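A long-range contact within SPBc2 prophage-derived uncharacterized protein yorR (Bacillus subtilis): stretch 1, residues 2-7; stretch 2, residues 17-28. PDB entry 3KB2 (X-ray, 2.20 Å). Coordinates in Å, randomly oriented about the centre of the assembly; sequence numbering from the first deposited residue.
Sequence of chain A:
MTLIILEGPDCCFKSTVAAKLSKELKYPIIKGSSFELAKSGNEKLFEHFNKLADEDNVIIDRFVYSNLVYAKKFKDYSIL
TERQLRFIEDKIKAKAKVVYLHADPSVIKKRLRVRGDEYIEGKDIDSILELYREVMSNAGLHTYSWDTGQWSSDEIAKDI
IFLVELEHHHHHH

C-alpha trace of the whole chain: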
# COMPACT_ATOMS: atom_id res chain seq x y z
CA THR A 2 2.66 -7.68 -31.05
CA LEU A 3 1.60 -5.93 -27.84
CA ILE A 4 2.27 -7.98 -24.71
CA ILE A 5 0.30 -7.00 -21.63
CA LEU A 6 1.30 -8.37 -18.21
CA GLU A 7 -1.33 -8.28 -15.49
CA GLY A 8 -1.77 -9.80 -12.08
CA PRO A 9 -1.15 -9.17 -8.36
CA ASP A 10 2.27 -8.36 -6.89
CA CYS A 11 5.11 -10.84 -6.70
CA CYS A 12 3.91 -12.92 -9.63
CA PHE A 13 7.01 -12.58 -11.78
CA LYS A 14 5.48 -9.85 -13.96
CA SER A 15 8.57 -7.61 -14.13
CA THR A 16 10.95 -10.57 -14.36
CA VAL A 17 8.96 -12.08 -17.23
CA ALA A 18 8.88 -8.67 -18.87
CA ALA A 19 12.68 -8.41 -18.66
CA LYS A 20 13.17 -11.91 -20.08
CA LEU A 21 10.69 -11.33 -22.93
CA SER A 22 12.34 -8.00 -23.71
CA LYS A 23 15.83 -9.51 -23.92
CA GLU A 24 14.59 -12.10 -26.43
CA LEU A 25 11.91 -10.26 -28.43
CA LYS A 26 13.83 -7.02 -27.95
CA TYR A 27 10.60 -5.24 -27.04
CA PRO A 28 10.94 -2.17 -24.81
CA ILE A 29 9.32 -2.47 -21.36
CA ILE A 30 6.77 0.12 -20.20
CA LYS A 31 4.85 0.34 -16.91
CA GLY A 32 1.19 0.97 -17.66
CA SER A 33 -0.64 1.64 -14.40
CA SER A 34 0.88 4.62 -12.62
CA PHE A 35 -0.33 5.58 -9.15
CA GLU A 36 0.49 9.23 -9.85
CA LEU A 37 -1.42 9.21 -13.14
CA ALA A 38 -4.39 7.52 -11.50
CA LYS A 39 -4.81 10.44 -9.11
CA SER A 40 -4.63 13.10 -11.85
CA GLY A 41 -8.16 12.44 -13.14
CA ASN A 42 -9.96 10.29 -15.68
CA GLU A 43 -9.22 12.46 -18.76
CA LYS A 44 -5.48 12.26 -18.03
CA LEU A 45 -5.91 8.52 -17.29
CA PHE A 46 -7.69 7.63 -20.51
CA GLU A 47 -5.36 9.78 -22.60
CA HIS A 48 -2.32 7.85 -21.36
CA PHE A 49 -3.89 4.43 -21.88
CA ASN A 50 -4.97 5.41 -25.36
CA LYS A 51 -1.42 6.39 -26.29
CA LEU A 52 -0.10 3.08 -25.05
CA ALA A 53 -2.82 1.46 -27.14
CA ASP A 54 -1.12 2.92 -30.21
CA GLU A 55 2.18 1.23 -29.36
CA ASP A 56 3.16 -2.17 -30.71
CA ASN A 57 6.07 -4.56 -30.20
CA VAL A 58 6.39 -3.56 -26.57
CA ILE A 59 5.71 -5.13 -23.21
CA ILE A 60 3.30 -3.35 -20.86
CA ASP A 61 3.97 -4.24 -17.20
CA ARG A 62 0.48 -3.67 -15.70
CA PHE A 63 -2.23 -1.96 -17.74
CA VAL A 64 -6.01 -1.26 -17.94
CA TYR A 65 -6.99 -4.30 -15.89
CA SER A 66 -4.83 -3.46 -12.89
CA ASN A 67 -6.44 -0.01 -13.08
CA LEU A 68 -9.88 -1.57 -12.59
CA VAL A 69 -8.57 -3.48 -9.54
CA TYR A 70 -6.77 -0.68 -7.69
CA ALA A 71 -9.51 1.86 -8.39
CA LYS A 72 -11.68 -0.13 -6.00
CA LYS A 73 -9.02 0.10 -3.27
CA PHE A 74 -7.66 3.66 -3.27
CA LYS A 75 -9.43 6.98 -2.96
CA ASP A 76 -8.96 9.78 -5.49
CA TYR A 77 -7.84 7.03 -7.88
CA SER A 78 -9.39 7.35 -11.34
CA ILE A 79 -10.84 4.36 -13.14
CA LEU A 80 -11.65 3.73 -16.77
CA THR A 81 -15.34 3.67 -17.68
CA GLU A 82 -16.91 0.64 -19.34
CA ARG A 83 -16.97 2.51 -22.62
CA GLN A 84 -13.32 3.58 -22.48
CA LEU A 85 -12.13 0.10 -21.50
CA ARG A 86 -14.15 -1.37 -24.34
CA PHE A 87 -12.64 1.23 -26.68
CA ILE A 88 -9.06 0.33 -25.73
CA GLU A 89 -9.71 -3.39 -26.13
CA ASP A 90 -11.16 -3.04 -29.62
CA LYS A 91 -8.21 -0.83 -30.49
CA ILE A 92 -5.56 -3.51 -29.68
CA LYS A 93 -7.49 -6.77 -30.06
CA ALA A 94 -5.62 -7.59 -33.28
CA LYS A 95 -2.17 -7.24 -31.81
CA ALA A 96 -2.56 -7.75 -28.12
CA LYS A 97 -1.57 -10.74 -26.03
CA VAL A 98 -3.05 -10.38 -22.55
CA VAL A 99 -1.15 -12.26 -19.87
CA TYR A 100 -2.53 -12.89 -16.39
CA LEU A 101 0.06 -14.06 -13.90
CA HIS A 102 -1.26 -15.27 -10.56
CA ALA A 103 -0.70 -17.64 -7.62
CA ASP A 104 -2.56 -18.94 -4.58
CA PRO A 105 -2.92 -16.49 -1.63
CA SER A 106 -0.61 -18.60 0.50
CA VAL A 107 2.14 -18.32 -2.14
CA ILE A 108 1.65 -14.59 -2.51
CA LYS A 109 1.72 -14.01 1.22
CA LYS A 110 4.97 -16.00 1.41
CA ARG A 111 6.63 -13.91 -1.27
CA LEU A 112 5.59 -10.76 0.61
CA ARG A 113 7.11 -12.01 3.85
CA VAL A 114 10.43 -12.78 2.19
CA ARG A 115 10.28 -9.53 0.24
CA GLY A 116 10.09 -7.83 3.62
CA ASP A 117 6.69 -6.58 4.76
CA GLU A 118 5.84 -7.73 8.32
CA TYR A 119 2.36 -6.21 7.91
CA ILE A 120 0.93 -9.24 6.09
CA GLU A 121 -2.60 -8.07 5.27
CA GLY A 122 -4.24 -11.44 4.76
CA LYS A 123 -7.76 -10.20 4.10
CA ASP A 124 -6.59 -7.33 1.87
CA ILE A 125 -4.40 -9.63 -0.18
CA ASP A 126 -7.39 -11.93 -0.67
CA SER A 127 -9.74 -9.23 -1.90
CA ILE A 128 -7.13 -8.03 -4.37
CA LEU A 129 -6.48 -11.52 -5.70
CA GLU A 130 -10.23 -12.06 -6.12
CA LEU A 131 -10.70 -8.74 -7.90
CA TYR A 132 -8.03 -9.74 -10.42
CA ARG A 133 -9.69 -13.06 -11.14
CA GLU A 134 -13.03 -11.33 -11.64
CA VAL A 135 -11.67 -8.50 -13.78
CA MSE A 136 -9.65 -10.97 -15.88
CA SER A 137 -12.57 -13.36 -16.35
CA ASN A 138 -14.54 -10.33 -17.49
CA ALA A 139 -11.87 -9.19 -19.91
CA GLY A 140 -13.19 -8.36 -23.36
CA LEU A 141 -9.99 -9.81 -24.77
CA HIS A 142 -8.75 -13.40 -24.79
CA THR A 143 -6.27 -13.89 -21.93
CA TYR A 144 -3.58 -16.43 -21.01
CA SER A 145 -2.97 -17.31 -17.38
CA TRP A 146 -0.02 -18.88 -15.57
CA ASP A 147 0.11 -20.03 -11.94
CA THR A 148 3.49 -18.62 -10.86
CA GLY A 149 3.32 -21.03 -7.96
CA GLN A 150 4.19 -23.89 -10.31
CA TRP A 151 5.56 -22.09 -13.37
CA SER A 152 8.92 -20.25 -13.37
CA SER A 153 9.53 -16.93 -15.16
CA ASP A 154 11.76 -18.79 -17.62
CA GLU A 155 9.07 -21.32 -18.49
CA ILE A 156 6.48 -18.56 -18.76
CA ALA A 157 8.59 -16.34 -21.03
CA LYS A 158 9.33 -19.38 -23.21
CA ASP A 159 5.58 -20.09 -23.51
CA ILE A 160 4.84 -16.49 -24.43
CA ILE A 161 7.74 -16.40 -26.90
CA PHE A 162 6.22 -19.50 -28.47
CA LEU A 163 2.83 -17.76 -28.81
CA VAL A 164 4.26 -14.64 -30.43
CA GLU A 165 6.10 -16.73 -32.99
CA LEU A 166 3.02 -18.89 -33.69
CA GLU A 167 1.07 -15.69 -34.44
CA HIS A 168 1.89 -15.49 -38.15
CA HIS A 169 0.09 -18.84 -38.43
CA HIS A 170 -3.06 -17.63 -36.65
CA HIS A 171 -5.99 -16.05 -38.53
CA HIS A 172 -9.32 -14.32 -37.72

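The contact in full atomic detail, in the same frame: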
# COMPACT_ATOMS: atom_id res chain seq x y z
N THR A 2 3.98 -7.62 -31.71
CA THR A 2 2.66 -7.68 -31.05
C THR A 2 2.77 -6.90 -29.74
O THR A 2 3.86 -6.48 -29.35
CB THR A 2 2.24 -9.16 -30.75
OG1 THR A 2 2.87 -9.63 -29.55
CG2 THR A 2 2.65 -10.08 -31.90
N LEU A 3 1.63 -6.68 -29.09
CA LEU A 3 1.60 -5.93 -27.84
C LEU A 3 1.35 -6.87 -26.68
O LEU A 3 0.25 -7.41 -26.53
CB LEU A 3 0.49 -4.87 -27.90
CG LEU A 3 0.24 -4.02 -26.66
CD1 LEU A 3 1.48 -3.20 -26.34
CD2 LEU A 3 -0.95 -3.10 -26.92
N ILE A 4 2.37 -7.07 -25.85
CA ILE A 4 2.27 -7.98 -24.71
C ILE A 4 1.90 -7.25 -23.44
O ILE A 4 2.62 -6.36 -22.99
CB ILE A 4 3.59 -8.73 -24.50
CG1 ILE A 4 4.02 -9.41 -25.81
CG2 ILE A 4 3.43 -9.77 -23.40
CD1 ILE A 4 5.39 -10.04 -25.76
N ILE A 5 0.78 -7.63 -22.85
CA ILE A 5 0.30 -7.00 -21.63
C ILE A 5 0.40 -7.97 -20.44
O ILE A 5 -0.16 -9.07 -20.48
CB ILE A 5 -1.16 -6.54 -21.82
CG1 ILE A 5 -1.22 -5.50 -22.96
CG2 ILE A 5 -1.69 -5.91 -20.55
CD1 ILE A 5 -2.57 -5.38 -23.59
N LEU A 6 1.11 -7.55 -19.40
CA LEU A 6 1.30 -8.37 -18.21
C LEU A 6 0.47 -7.85 -17.05
O LEU A 6 0.67 -6.74 -16.58
CB LEU A 6 2.78 -8.39 -17.83
CG LEU A 6 3.66 -8.87 -18.99
CD1 LEU A 6 5.12 -8.79 -18.61
CD2 LEU A 6 3.27 -10.32 -19.34
N GLU A 7 -0.46 -8.67 -16.58
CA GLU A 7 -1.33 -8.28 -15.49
C GLU A 7 -1.31 -9.31 -14.38
O GLU A 7 -0.91 -10.46 -14.59
CB GLU A 7 -2.77 -8.09 -16.00
CG GLU A 7 -2.94 -6.94 -16.98
CD GLU A 7 -2.98 -5.59 -16.28
OE1 GLU A 7 -2.17 -5.39 -15.35
OE2 GLU A 7 -3.81 -4.74 -16.66
N VAL A 17 9.37 -11.57 -15.93
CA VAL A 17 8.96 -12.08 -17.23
C VAL A 17 9.18 -11.01 -18.28
O VAL A 17 9.74 -11.28 -19.34
CB VAL A 17 7.47 -12.51 -17.23
CG1 VAL A 17 7.00 -12.75 -18.66
CG2 VAL A 17 7.31 -13.77 -16.42
N ALA A 18 8.74 -9.80 -17.97
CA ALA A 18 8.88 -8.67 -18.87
C ALA A 18 10.34 -8.48 -19.33
O ALA A 18 10.62 -8.25 -20.51
CB ALA A 18 8.38 -7.40 -18.19
N ALA A 19 11.26 -8.57 -18.37
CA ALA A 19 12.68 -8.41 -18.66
C ALA A 19 13.21 -9.53 -19.55
O ALA A 19 14.04 -9.29 -20.43
CB ALA A 19 13.47 -8.37 -17.35
N LYS A 20 12.74 -10.75 -19.31
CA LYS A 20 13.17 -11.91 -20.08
C LYS A 20 12.58 -11.87 -21.50
O LYS A 20 13.25 -12.24 -22.47
CB LYS A 20 12.74 -13.20 -19.36
CG LYS A 20 13.43 -13.44 -18.00
CD LYS A 20 12.85 -14.66 -17.28
CE LYS A 20 13.82 -15.28 -16.26
NZ LYS A 20 14.34 -14.30 -15.28
N LEU A 21 11.33 -11.42 -21.62
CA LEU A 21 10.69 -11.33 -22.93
C LEU A 21 11.35 -10.22 -23.73
O LEU A 21 11.54 -10.35 -24.94
CB LEU A 21 9.19 -11.04 -22.77
CG LEU A 21 8.32 -12.14 -22.13
CD1 LEU A 21 6.91 -11.62 -21.89
CD2 LEU A 21 8.30 -13.37 -23.04
N SER A 22 11.71 -9.14 -23.05
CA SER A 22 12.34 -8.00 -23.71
C SER A 22 13.74 -8.32 -24.25
O SER A 22 14.13 -7.83 -25.31
CB SER A 22 12.43 -6.84 -22.73
OG SER A 22 13.06 -5.72 -23.33
N LYS A 23 14.48 -9.13 -23.51
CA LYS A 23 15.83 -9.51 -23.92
C LYS A 23 15.73 -10.32 -25.21
O LYS A 23 16.47 -10.08 -26.16
CB LYS A 23 16.48 -10.35 -22.83
CG LYS A 23 17.93 -10.70 -23.08
CD LYS A 23 18.46 -11.54 -21.91
CE LYS A 23 19.93 -11.94 -22.11
NZ LYS A 23 20.42 -12.84 -21.02
N GLU A 24 14.79 -11.26 -25.25
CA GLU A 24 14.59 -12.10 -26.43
C GLU A 24 13.92 -11.37 -27.58
O GLU A 24 14.52 -11.18 -28.63
CB GLU A 24 13.75 -13.34 -26.07
CG GLU A 24 13.25 -14.14 -27.29
CD GLU A 24 14.29 -15.09 -27.88
OE1 GLU A 24 14.00 -15.72 -28.94
OE2 GLU A 24 15.40 -15.22 -27.29
N LEU A 25 12.68 -10.95 -27.38
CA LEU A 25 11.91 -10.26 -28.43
C LEU A 25 12.45 -8.88 -28.75
O LEU A 25 12.14 -8.30 -29.80
CB LEU A 25 10.46 -10.13 -28.00
CG LEU A 25 9.69 -11.43 -27.73
CD1 LEU A 25 8.48 -11.13 -26.89
CD2 LEU A 25 9.30 -12.08 -29.04
N LYS A 26 13.25 -8.35 -27.83
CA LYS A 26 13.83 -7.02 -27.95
C LYS A 26 12.77 -5.94 -27.91
O LYS A 26 12.91 -4.87 -28.52
CB LYS A 26 14.67 -6.91 -29.22
CG LYS A 26 15.89 -7.82 -29.20
CD LYS A 26 16.79 -7.59 -30.40
CE LYS A 26 18.09 -8.37 -30.27
NZ LYS A 26 18.87 -7.97 -29.05
N TYR A 27 11.68 -6.21 -27.19
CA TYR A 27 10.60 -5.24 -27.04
C TYR A 27 10.92 -4.35 -25.84
O TYR A 27 11.42 -4.82 -24.83
CB TYR A 27 9.26 -5.92 -26.77
CG TYR A 27 8.63 -6.65 -27.93
CD1 TYR A 27 9.13 -6.55 -29.23
CD2 TYR A 27 7.51 -7.45 -27.73
CE1 TYR A 27 8.53 -7.24 -30.29
CE2 TYR A 27 6.91 -8.13 -28.77
CZ TYR A 27 7.42 -8.03 -30.05
OH TYR A 27 6.81 -8.77 -31.04
N PRO A 28 10.66 -3.04 -25.95
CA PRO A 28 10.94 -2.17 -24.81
C PRO A 28 9.91 -2.50 -23.74
O PRO A 28 8.84 -3.00 -24.06
CB PRO A 28 10.71 -0.77 -25.38
CG PRO A 28 10.90 -0.93 -26.84
CD PRO A 28 10.29 -2.26 -27.15

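How do a strand and a helix come to share a surface here? Strand 3-7 runs nearly antiparallel to helix 17-25, at 165°, with the axes 10.4 Å apart at closest approach. Side chains must bridge that gap, and alternation along the strand selects them: Ile4 and Leu6 point toward the helix, while Leu3 points away. The contact is modest, burying 298 Å² in all.

Which bump fills which hollow? Leu6 reaches the helix where Ala18 has just a methyl, so its CD1 settles 3.6 Å from Ala18 CB, with Val17 CG1 flanking at 4.4 Å from the same Leu6 CD1. A small residue suits this point, where the backbones come nearest, Leu6 CA lying 7.6 Å from Ala18 CA.

What receives Ile4? Its branched side chain spreads among larger neighbours. Ile4 CG2 lies 4.2 Å from Leu21 CD1, and Ile4 CD1 packs 3.5 Å from Leu25 CD1. That same Ile4 CD1 meets the edge of the Tyr27 ring, 3.9 Å from CE2.

What closes the far end? Beyond the helix, Lys26 takes positive phi, and Tyr27 directs its side chain back toward the strand. The ring is long enough for Tyr27 OH to accept a hydrogen bond from Thr2 N at 3.1 Å. Thr2 OG1, however, is buried without a partner.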